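Local coordinates for DUF596 domain-containing protein (PDB 2O5H) that is of unknown function but is a small, mainly helical alpha-beta protein from Neisseria meningitidis that forms a disulfide-linked dimer, at residues 37-41 with 52-58; 34-38 with 110-115; 66-72 with 119-125. All coordinates share one frame. Residue numbers count along the deposited sequence, not the author numbering.

Contact 1: residues 37-41 with 52-58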
loop_
_atom_site.group_PDB
_atom_site.type_symbol
_atom_site.label_atom_id
_atom_site.label_comp_id
_atom_site.label_asym_id
_atom_site.label_seq_id
_atom_site.Cartn_x
_atom_site.Cartn_y
_atom_site.Cartn_z
ATOM N N LEU A 37 -1.393 4.177 -0.976
ATOM C CA LEU A 37 -1.957 5.476 -0.655
ATOM C C LEU A 37 -3.451 5.356 -0.423
ATOM O O LEU A 37 -3.999 6.089 0.409
ATOM C CB LEU A 37 -1.704 6.497 -1.773
ATOM C CG LEU A 37 -0.463 7.381 -1.653
ATOM C CD1 LEU A 37 0.829 6.618 -1.405
ATOM C CD2 LEU A 37 -0.378 8.361 -2.865
ATOM N N TRP A 38 -4.111 4.546 -1.254
ATOM C CA TRP A 38 -5.534 4.232 -1.076
ATOM C C TRP A 38 -5.759 3.568 0.289
ATOM O O TRP A 38 -6.626 3.985 1.056
ATOM C CB TRP A 38 -6.049 3.317 -2.204
ATOM C CG TRP A 38 -7.485 2.900 -1.985
ATOM C CD1 TRP A 38 -7.953 1.679 -1.486
ATOM C CD2 TRP A 38 -8.631 3.717 -2.201
ATOM N NE1 TRP A 38 -9.330 1.714 -1.409
ATOM C CE2 TRP A 38 -9.769 2.960 -1.814
ATOM C CE3 TRP A 38 -8.813 5.031 -2.680
ATOM C CZ2 TRP A 38 -11.078 3.482 -1.892
ATOM C CZ3 TRP A 38 -10.113 5.521 -2.788
ATOM C CH2 TRP A 38 -11.217 4.760 -2.378
ATOM N N SER A 39 -4.962 2.542 0.614
ATOM C CA SER A 39 -5.060 1.890 1.928
ATOM C C SER A 39 -4.859 2.884 3.112
ATOM O O SER A 39 -5.537 2.785 4.134
ATOM C CB SER A 39 -4.076 0.735 2.009
ATOM O OG SER A 39 -4.422 -0.227 1.017
ATOM N N THR A 40 -3.948 3.838 2.943
ATOM C CA THR A 40 -3.677 4.880 3.934
ATOM C C THR A 40 -4.910 5.731 4.280
ATOM O O THR A 40 -5.114 6.122 5.454
ATOM C CB THR A 40 -2.518 5.817 3.424
ATOM O OG1 THR A 40 -1.315 5.053 3.225
ATOM C CG2 THR A 40 -2.221 6.942 4.420
ATOM N N ILE A 41 -5.751 6.001 3.269
ATOM C CA ILE A 41 -6.936 6.852 3.493
ATOM C C ILE A 41 -8.195 6.020 3.825
ATOM O O ILE A 41 -9.235 6.572 4.196
ATOM C CB ILE A 41 -7.167 7.917 2.339
ATOM C CG1 ILE A 41 -7.317 7.296 0.929
ATOM C CG2 ILE A 41 -6.060 8.958 2.328
ATOM C CD1 ILE A 41 -8.667 6.607 0.736
ATOM N N THR A 52 -12.280 8.518 -2.115
ATOM C CA THR A 52 -11.716 8.964 -3.417
ATOM C C THR A 52 -11.248 10.442 -3.315
ATOM O O THR A 52 -10.183 10.801 -3.782
ATOM C CB THR A 52 -12.766 8.821 -4.554
ATOM O OG1 THR A 52 -13.059 7.431 -4.774
ATOM C CG2 THR A 52 -12.230 9.410 -5.867
ATOM N N GLU A 53 -12.046 11.291 -2.698
ATOM C CA GLU A 53 -11.637 12.703 -2.492
ATOM C C GLU A 53 -10.388 12.837 -1.600
ATOM O O GLU A 53 -9.506 13.620 -1.891
ATOM C CB GLU A 53 -12.778 13.533 -1.889
ATOM C CG GLU A 53 -13.958 13.765 -2.872
ATOM C CD GLU A 53 -13.508 14.218 -4.264
ATOM O OE1 GLU A 53 -12.760 15.237 -4.359
ATOM O OE2 GLU A 53 -13.928 13.553 -5.260
ATOM N N ALA A 54 -10.327 12.050 -0.537
ATOM C CA ALA A 54 -9.164 11.980 0.347
ATOM C C ALA A 54 -7.930 11.495 -0.419
ATOM O O ALA A 54 -6.821 12.104 -0.329
ATOM C CB ALA A 54 -9.461 11.047 1.489
ATOM N N PHE A 55 -8.111 10.416 -1.177
ATOM C CA PHE A 55 -7.028 9.941 -1.989
ATOM C C PHE A 55 -6.431 11.049 -2.868
ATOM O O PHE A 55 -5.214 11.224 -2.898
ATOM C CB PHE A 55 -7.437 8.722 -2.824
ATOM C CG PHE A 55 -6.374 8.300 -3.821
ATOM C CD1 PHE A 55 -5.406 7.354 -3.469
ATOM C CD2 PHE A 55 -6.354 8.852 -5.122
ATOM C CE1 PHE A 55 -4.429 6.947 -4.387
ATOM C CE2 PHE A 55 -5.373 8.467 -6.035
ATOM C CZ PHE A 55 -4.417 7.523 -5.670
ATOM N N PHE A 56 -7.270 11.782 -3.596
ATOM C CA PHE A 56 -6.773 12.808 -4.509
ATOM C C PHE A 56 -6.139 13.987 -3.804
ATOM O O PHE A 56 -5.231 14.611 -4.352
ATOM C CB PHE A 56 -7.868 13.242 -5.517
ATOM C CG PHE A 56 -8.062 12.246 -6.618
ATOM C CD1 PHE A 56 -6.997 11.960 -7.498
ATOM C CD2 PHE A 56 -9.245 11.533 -6.743
ATOM C CE1 PHE A 56 -7.144 11.013 -8.498
ATOM C CE2 PHE A 56 -9.395 10.551 -7.797
ATOM C CZ PHE A 56 -8.356 10.317 -8.662
ATOM N N ILE A 57 -6.586 14.313 -2.590
ATOM C CA ILE A 57 -5.935 15.414 -1.856
ATOM C C ILE A 57 -4.504 14.985 -1.482
ATOM O O ILE A 57 -3.555 15.756 -1.598
ATOM C CB ILE A 57 -6.697 15.811 -0.570
ATOM C CG1 ILE A 57 -8.058 16.414 -0.931
ATOM C CG2 ILE A 57 -5.873 16.831 0.305
ATOM C CD1 ILE A 57 -9.045 16.356 0.211
ATOM N N LEU A 58 -4.360 13.737 -1.045
ATOM C CA LEU A 58 -3.074 13.250 -0.585
ATOM C C LEU A 58 -2.135 13.129 -1.793
ATOM O O LEU A 58 -1.001 13.585 -1.757
ATOM C CB LEU A 58 -3.236 11.889 0.115
ATOM C CG LEU A 58 -1.961 11.106 0.553
ATOM C CD1 LEU A 58 -1.088 11.934 1.556
ATOM C CD2 LEU A 58 -2.409 9.785 1.169
#
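Phe55 is the main bump of this helix packing. It leans from helix 48-64 into the hollow between Leu37, Trp38 and Ile41 of helix 34-41, the helix just before it in the chain. Phe55 CE1 lies 3.8 Å from Leu37 CB. The ring edge meets the backbone at Trp38 N, 3.8 Å from Phe55 CD1. Phe55 CB touches Trp38 CE3 at 3.9 Å and Ile41 CG1 at 4.0 Å. Ile41 answers from the other helix: it sits over Ala54, Phe55 and Leu58, and the small Ala54 lets it come close, with Ile41 CB 4.0 Å from Ala54 CB. Leu58 closes the next turn. Leu58 CD2 reaches Ile41 CG2 at 3.9 Å and Leu37 CG at 4.2 Å. At the far end the Trp38 indole extends to Thr52, with Trp38 CZ3 3.8 Å from Thr52 N. The short helix axes cross at 122° and approach to 9.2 Å. Tyr16 of helix 3-16 touches both Ile41 and Leu58, so a third helix covers this side. Thr52 OG1 and Thr40 OG1 bond within their own helices, to Phe48 O and Cys36 O. The two segments share no hydrogen bond; buried apolar shape fit holds these consecutive helices together.

Contact 2: residues 34-38 with 110-115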
loop_
_atom_site.group_PDB
_atom_site.type_symbol
_atom_site.label_atom_id
_atom_site.label_comp_id
_atom_site.label_asym_id
_atom_site.label_seq_id
_atom_site.Cartn_x
_atom_site.Cartn_y
_atom_site.Cartn_z
ATOM N N LEU A 34 0.906 3.619 -5.175
ATOM C CA LEU A 34 -0.397 4.274 -5.099
ATOM C C LEU A 34 -1.445 3.415 -4.471
ATOM O O LEU A 34 -2.314 3.937 -3.786
ATOM C CB LEU A 34 -0.915 4.717 -6.473
ATOM C CG LEU A 34 -0.019 5.700 -7.227
ATOM C CD1 LEU A 34 -0.750 6.027 -8.570
ATOM C CD2 LEU A 34 0.185 6.971 -6.425
ATOM N N SER A 35 -1.380 2.100 -4.692
ATOM C CA SER A 35 -2.352 1.188 -4.071
ATOM C C SER A 35 -2.345 1.262 -2.542
ATOM O O SER A 35 -3.362 0.976 -1.891
ATOM C CB SER A 35 -2.068 -0.243 -4.489
ATOM O OG SER A 35 -0.796 -0.611 -4.003
ATOM N N CYS A 36 -1.204 1.638 -1.981
ATOM C CA CYS A 36 -1.077 1.800 -0.518
ATOM C C CYS A 36 -1.421 3.211 -0.067
ATOM O O CYS A 36 -1.725 3.415 1.114
ATOM C CB CYS A 36 0.317 1.348 -0.008
ATOM S SG CYS A 36 0.612 -0.406 -0.282
ATOM N N LEU A 37 -1.393 4.177 -0.976
ATOM C CA LEU A 37 -1.957 5.476 -0.655
ATOM C C LEU A 37 -3.451 5.356 -0.423
ATOM O O LEU A 37 -3.999 6.089 0.409
ATOM C CB LEU A 37 -1.704 6.497 -1.773
ATOM C CG LEU A 37 -0.463 7.381 -1.653
ATOM C CD1 LEU A 37 0.829 6.618 -1.405
ATOM C CD2 LEU A 37 -0.378 8.361 -2.865
ATOM N N TRP A 38 -4.111 4.546 -1.254
ATOM C CA TRP A 38 -5.534 4.232 -1.076
ATOM C C TRP A 38 -5.759 3.568 0.289
ATOM O O TRP A 38 -6.626 3.985 1.056
ATOM C CB TRP A 38 -6.049 3.317 -2.204
ATOM C CG TRP A 38 -7.485 2.900 -1.985
ATOM C CD1 TRP A 38 -7.953 1.679 -1.486
ATOM C CD2 TRP A 38 -8.631 3.717 -2.201
ATOM N NE1 TRP A 38 -9.330 1.714 -1.409
ATOM C CE2 TRP A 38 -9.769 2.960 -1.814
ATOM C CE3 TRP A 38 -8.813 5.031 -2.680
ATOM C CZ2 TRP A 38 -11.078 3.482 -1.892
ATOM C CZ3 TRP A 38 -10.113 5.521 -2.788
ATOM C CH2 TRP A 38 -11.217 4.760 -2.378
ATOM N N ILE A 110 -10.337 -1.325 -5.907
ATOM C CA ILE A 110 -9.553 -0.139 -6.248
ATOM C C ILE A 110 -8.048 -0.314 -5.983
ATOM O O ILE A 110 -7.229 0.220 -6.722
ATOM C CB ILE A 110 -10.091 1.103 -5.501
ATOM C CG1 ILE A 110 -9.324 2.361 -5.903
ATOM C CG2 ILE A 110 -10.121 0.869 -4.009
ATOM C CD1 ILE A 110 -9.713 2.792 -7.266
ATOM N N GLY A 111 -7.702 -1.018 -4.904
ATOM C CA GLY A 111 -6.307 -1.402 -4.649
ATOM C C GLY A 111 -5.682 -2.144 -5.834
ATOM O O GLY A 111 -4.559 -1.835 -6.274
HETATM N N MSE A 112 -6.394 -3.148 -6.341
HETATM C CA MSE A 112 -5.896 -3.934 -7.479
HETATM C C MSE A 112 -5.762 -3.096 -8.742
HETATM O O MSE A 112 -4.772 -3.212 -9.467
HETATM C CB MSE A 112 -6.825 -5.100 -7.757
HETATM C CG MSE A 112 -6.773 -6.110 -6.641
HETATM SE SE MSE A 112 -8.039 -7.582 -6.883
HETATM C CE MSE A 112 -8.260 -8.066 -5.014
ATOM N N TRP A 113 -6.770 -2.256 -9.004
ATOM C CA TRP A 113 -6.731 -1.311 -10.140
ATOM C C TRP A 113 -5.480 -0.399 -10.092
ATOM O O TRP A 113 -4.764 -0.190 -11.109
ATOM C CB TRP A 113 -8.048 -0.503 -10.156
ATOM C CG TRP A 113 -8.206 0.431 -11.339
ATOM C CD1 TRP A 113 -8.720 0.131 -12.550
ATOM C CD2 TRP A 113 -7.828 1.819 -11.389
ATOM N NE1 TRP A 113 -8.673 1.242 -13.377
ATOM C CE2 TRP A 113 -8.130 2.289 -12.678
ATOM C CE3 TRP A 113 -7.282 2.714 -10.450
ATOM C CZ2 TRP A 113 -7.934 3.634 -13.061
ATOM C CZ3 TRP A 113 -7.032 4.020 -10.835
ATOM C CH2 TRP A 113 -7.380 4.476 -12.140
ATOM N N LEU A 114 -5.203 0.122 -8.909
ATOM C CA LEU A 114 -4.022 0.963 -8.682
ATOM C C LEU A 114 -2.706 0.181 -8.820
ATOM O O LEU A 114 -1.669 0.767 -9.071
ATOM C CB LEU A 114 -4.129 1.665 -7.339
ATOM C CG LEU A 114 -5.110 2.869 -7.246
ATOM C CD1 LEU A 114 -5.239 3.303 -5.780
ATOM C CD2 LEU A 114 -4.628 4.053 -8.157
ATOM N N THR A 115 -2.784 -1.142 -8.731
ATOM C CA THR A 115 -1.616 -2.026 -8.960
ATOM C C THR A 115 -1.385 -2.367 -10.409
ATOM O O THR A 115 -0.237 -2.430 -10.838
ATOM C CB THR A 115 -1.746 -3.301 -8.174
ATOM O OG1 THR A 115 -1.976 -2.965 -6.823
ATOM C CG2 THR A 115 -0.476 -4.213 -8.277
HETATM O O HOH W 1 0.133 0.752 -6.930
HETATM O O HOH W 2 0.797 -1.671 -5.915
#
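The two short helices run nearly antiparallel, at 159°, with axes 8.2 Å apart at closest. Their backbones come nearest at Ser35 and Gly111, where the CA atoms are 4.8 Å apart. Here Ser35 CB lies 3.5 Å from Gly111 O. Leu114 points across and fills the space beside Ser35. Leu114 CB is 3.8 Å from Ser35 CA, and Leu114 CD1 is 3.6 Å from Leu34 O and 3.7 Å from Trp38 CB. Ile110 lies over one face of the Trp38 indole in a CH-pi contact made by CG2. Phe88 of helix 81-91 touches both Leu34 and Leu114. Toward the open side the contact turns polar. Water 1 accepts from Ser35 N at 3.0 Å and donates to Leu114 O at 2.8 Å. Water 2 bonds Ser35 OG at 2.7 Å and donates to Thr115 OG1 at 3.2 Å. Thr115 OG1 in turn donates to Gly111 O at 2.9 Å, within its own helix. Cys36 points away from helix 110-116 and forms a disulfide with Cys36 of the second subunit. Helix 34-41 thus packs inside its own chain on one side and is tied covalently to the dimer partner on another. The helices meet without a direct hydrogen bond: apolar side chains pack the buried part, and water carries the polar links at the partly exposed edge.

Contact 3: residues 66-72 with 119-125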
loop_
_atom_site.group_PDB
_atom_site.type_symbol
_atom_site.label_atom_id
_atom_site.label_comp_id
_atom_site.label_asym_id
_atom_site.label_seq_id
_atom_site.Cartn_x
_atom_site.Cartn_y
_atom_site.Cartn_z
ATOM N N GLY A 66 6.729 17.620 -4.567
ATOM C CA GLY A 66 7.838 16.987 -5.281
ATOM C C GLY A 66 8.329 15.675 -4.687
ATOM O O GLY A 66 9.414 15.215 -5.042
ATOM N N HIS A 67 7.560 15.054 -3.785
ATOM C CA HIS A 67 8.004 13.784 -3.185
ATOM C C HIS A 67 7.736 12.640 -4.130
ATOM O O HIS A 67 8.470 11.639 -4.179
ATOM C CB HIS A 67 7.283 13.506 -1.857
ATOM C CG HIS A 67 7.568 14.512 -0.790
ATOM N ND1 HIS A 67 8.769 14.561 -0.117
ATOM C CD2 HIS A 67 6.804 15.499 -0.269
ATOM C CE1 HIS A 67 8.738 15.546 0.764
ATOM N NE2 HIS A 67 7.554 16.127 0.695
ATOM N N LEU A 68 6.649 12.798 -4.870
ATOM C CA LEU A 68 6.140 11.764 -5.725
ATOM C C LEU A 68 6.204 12.236 -7.171
ATOM O O LEU A 68 5.929 13.395 -7.469
ATOM C CB LEU A 68 4.687 11.475 -5.327
ATOM C CG LEU A 68 3.926 10.467 -6.141
ATOM C CD1 LEU A 68 4.518 9.060 -5.859
ATOM C CD2 LEU A 68 2.460 10.582 -5.689
ATOM N N LYS A 69 6.571 11.318 -8.060
ATOM C CA LYS A 69 6.473 11.539 -9.508
ATOM C C LYS A 69 5.833 10.284 -10.094
ATOM O O LYS A 69 5.810 9.260 -9.447
ATOM C CB LYS A 69 7.863 11.833 -10.119
ATOM C CG LYS A 69 8.341 13.280 -9.843
ATOM C CD LYS A 69 9.722 13.597 -10.434
ATOM C CE LYS A 69 10.239 14.916 -9.867
ATOM N NZ LYS A 69 11.725 15.072 -9.987
ATOM N N LEU A 70 5.274 10.369 -11.297
ATOM C CA LEU A 70 4.552 9.232 -11.856
ATOM C C LEU A 70 5.136 8.799 -13.185
ATOM O O LEU A 70 5.467 9.619 -14.032
ATOM C CB LEU A 70 3.037 9.588 -11.979
ATOM C CG LEU A 70 2.360 9.998 -10.656
ATOM C CD1 LEU A 70 0.847 10.360 -10.892
ATOM C CD2 LEU A 70 2.485 8.885 -9.624
ATOM N N GLN A 71 5.161 7.499 -13.390
ATOM C CA GLN A 71 5.904 6.871 -14.440
ATOM C C GLN A 71 4.967 5.935 -15.213
ATOM O O GLN A 71 4.058 5.335 -14.632
ATOM C CB GLN A 71 6.993 6.091 -13.696
ATOM C CG GLN A 71 7.711 5.009 -14.377
ATOM C CD GLN A 71 6.988 3.718 -14.480
ATOM O OE1 GLN A 71 6.739 2.981 -13.487
ATOM N NE2 GLN A 71 6.728 3.359 -15.715
ATOM N N ARG A 72 5.191 5.796 -16.508
ATOM C CA ARG A 72 4.588 4.712 -17.278
ATOM C C ARG A 72 5.622 4.140 -18.249
ATOM O O ARG A 72 6.399 4.892 -18.826
ATOM C CB ARG A 72 3.347 5.177 -18.021
ATOM C CG ARG A 72 2.570 3.998 -18.519
ATOM C CD ARG A 72 1.594 4.281 -19.661
ATOM N NE ARG A 72 0.929 3.007 -19.960
ATOM C CZ ARG A 72 -0.106 2.509 -19.272
ATOM N NH1 ARG A 72 -0.650 3.191 -18.259
ATOM N NH2 ARG A 72 -0.621 1.337 -19.617
ATOM N N PRO A 119 -3.202 4.700 -14.726
ATOM C CA PRO A 119 -2.529 5.494 -15.791
ATOM C C PRO A 119 -0.996 5.580 -15.656
ATOM O O PRO A 119 -0.254 5.574 -16.681
ATOM C CB PRO A 119 -3.143 6.905 -15.613
ATOM C CG PRO A 119 -4.430 6.689 -14.956
ATOM C CD PRO A 119 -4.366 5.416 -14.151
ATOM N N ALA A 120 -0.533 5.621 -14.405
ATOM C CA ALA A 120 0.873 5.715 -14.086
ATOM C C ALA A 120 1.152 5.232 -12.652
ATOM O O ALA A 120 0.204 4.946 -11.869
ATOM C CB ALA A 120 1.360 7.137 -14.298
ATOM N N TYR A 121 2.442 5.143 -12.312
ATOM C CA TYR A 121 2.910 4.431 -11.091
ATOM C C TYR A 121 3.918 5.260 -10.328
ATOM O O TYR A 121 4.636 6.098 -10.893
ATOM C CB TYR A 121 3.506 3.043 -11.434
ATOM C CG TYR A 121 2.460 2.138 -12.021
ATOM C CD1 TYR A 121 1.569 1.403 -11.191
ATOM C CD2 TYR A 121 2.300 2.055 -13.410
ATOM C CE1 TYR A 121 0.559 0.603 -11.758
ATOM C CE2 TYR A 121 1.321 1.274 -13.969
ATOM C CZ TYR A 121 0.453 0.541 -13.149
ATOM O OH TYR A 121 -0.507 -0.262 -13.764
ATOM N N ALA A 122 3.961 5.030 -9.028
ATOM C CA ALA A 122 4.719 5.882 -8.117
ATOM C C ALA A 122 6.247 5.743 -8.220
ATOM O O ALA A 122 6.810 4.631 -8.188
ATOM C CB ALA A 122 4.231 5.653 -6.641
ATOM N N VAL A 123 6.893 6.897 -8.330
ATOM C CA VAL A 123 8.346 7.061 -8.129
ATOM C C VAL A 123 8.554 8.054 -7.003
ATOM O O VAL A 123 8.003 9.154 -7.028
ATOM C CB VAL A 123 9.045 7.539 -9.426
ATOM C CG1 VAL A 123 10.548 7.720 -9.200
ATOM C CG2 VAL A 123 8.765 6.528 -10.542
ATOM N N TRP A 124 9.349 7.670 -6.006
ATOM C CA TRP A 124 9.560 8.511 -4.826
ATOM C C TRP A 124 10.928 9.168 -4.915
ATOM O O TRP A 124 11.927 8.492 -5.171
ATOM C CB TRP A 124 9.474 7.663 -3.564
ATOM C CG TRP A 124 8.066 7.281 -3.284
ATOM C CD1 TRP A 124 7.400 6.180 -3.727
ATOM C CD2 TRP A 124 7.131 8.061 -2.535
ATOM N NE1 TRP A 124 6.077 6.224 -3.285
ATOM C CE2 TRP A 124 5.899 7.378 -2.552
ATOM C CE3 TRP A 124 7.224 9.291 -1.845
ATOM C CZ2 TRP A 124 4.765 7.861 -1.872
ATOM C CZ3 TRP A 124 6.097 9.782 -1.196
ATOM C CH2 TRP A 124 4.877 9.070 -1.216
ATOM N N ILE A 125 10.942 10.480 -4.701
ATOM C CA ILE A 125 12.147 11.300 -4.820
ATOM C C ILE A 125 12.657 11.600 -3.411
ATOM O O ILE A 125 11.942 12.172 -2.589
ATOM C CB ILE A 125 11.900 12.614 -5.647
ATOM C CG1 ILE A 125 11.029 12.345 -6.885
ATOM C CG2 ILE A 125 13.262 13.350 -5.983
ATOM C CD1 ILE A 125 11.643 11.360 -7.882
HETATM O O HOH W 3 10.066 11.681 -0.747
#
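Leu68 and Trp124 form the apolar centre: Leu68 CD1 lies over the indole face, 4.2 Å from the centroid of the five-membered ring. Leu68 CD1 also touches Ala122 CB at 3.5 Å. Further along this face Leu70 CB meets Ala120 CB at 3.8 Å. Leu63 of helix 48-64 covers both Leu68 and Leu70. Strands 68-72 and 121-125 are the central antiparallel pair of a small sheet, flanked by strands 75-76 and 132-133. Lys69 N donates to Val123 O and Val123 N to Lys69 O, both at 2.8 Å; Gln71 N donates to Tyr121 O at 2.9 Å and Tyr121 N to Gln71 O at 2.8 Å. Gly66, with positive phi, ends the preceding helix in a Schellman motif. Just after it, Ile125 N donates to His67 O at 2.8 Å. On the other face Gln71 CB packs on Val123 CG2 at 3.6 Å. Water 3 links His67 ND1, at 3.2 Å, to Ile125 O, at 2.7 Å. At the opposite end Arg72 NH1 donates to Pro119 O at 2.9 Å.

How the contacts relate
Contacts 1 and 2 share helix 34-41, including Leu37 and Trp38, and their centres lie about 10 Å apart. They meet where Phe55 touches Leu34 and Leu114. Contact 3, in the sheet, is centred about 15 Å from the centre of contact 1 and 13 Å from that of contact 2. Leu37 bridges toward it by touching Trp124, while Leu34 reaches Ala120. Along the chain contact 1 closes first, and helix 48-64 leads into strand 68-72. Contacts 2 and 3 cross: helix 110-116 comes after strand 68-72 and leads into strand 121-125. Helix 34-41 therefore brings together early and late parts of the chain, and through Cys36 also joins the second subunit.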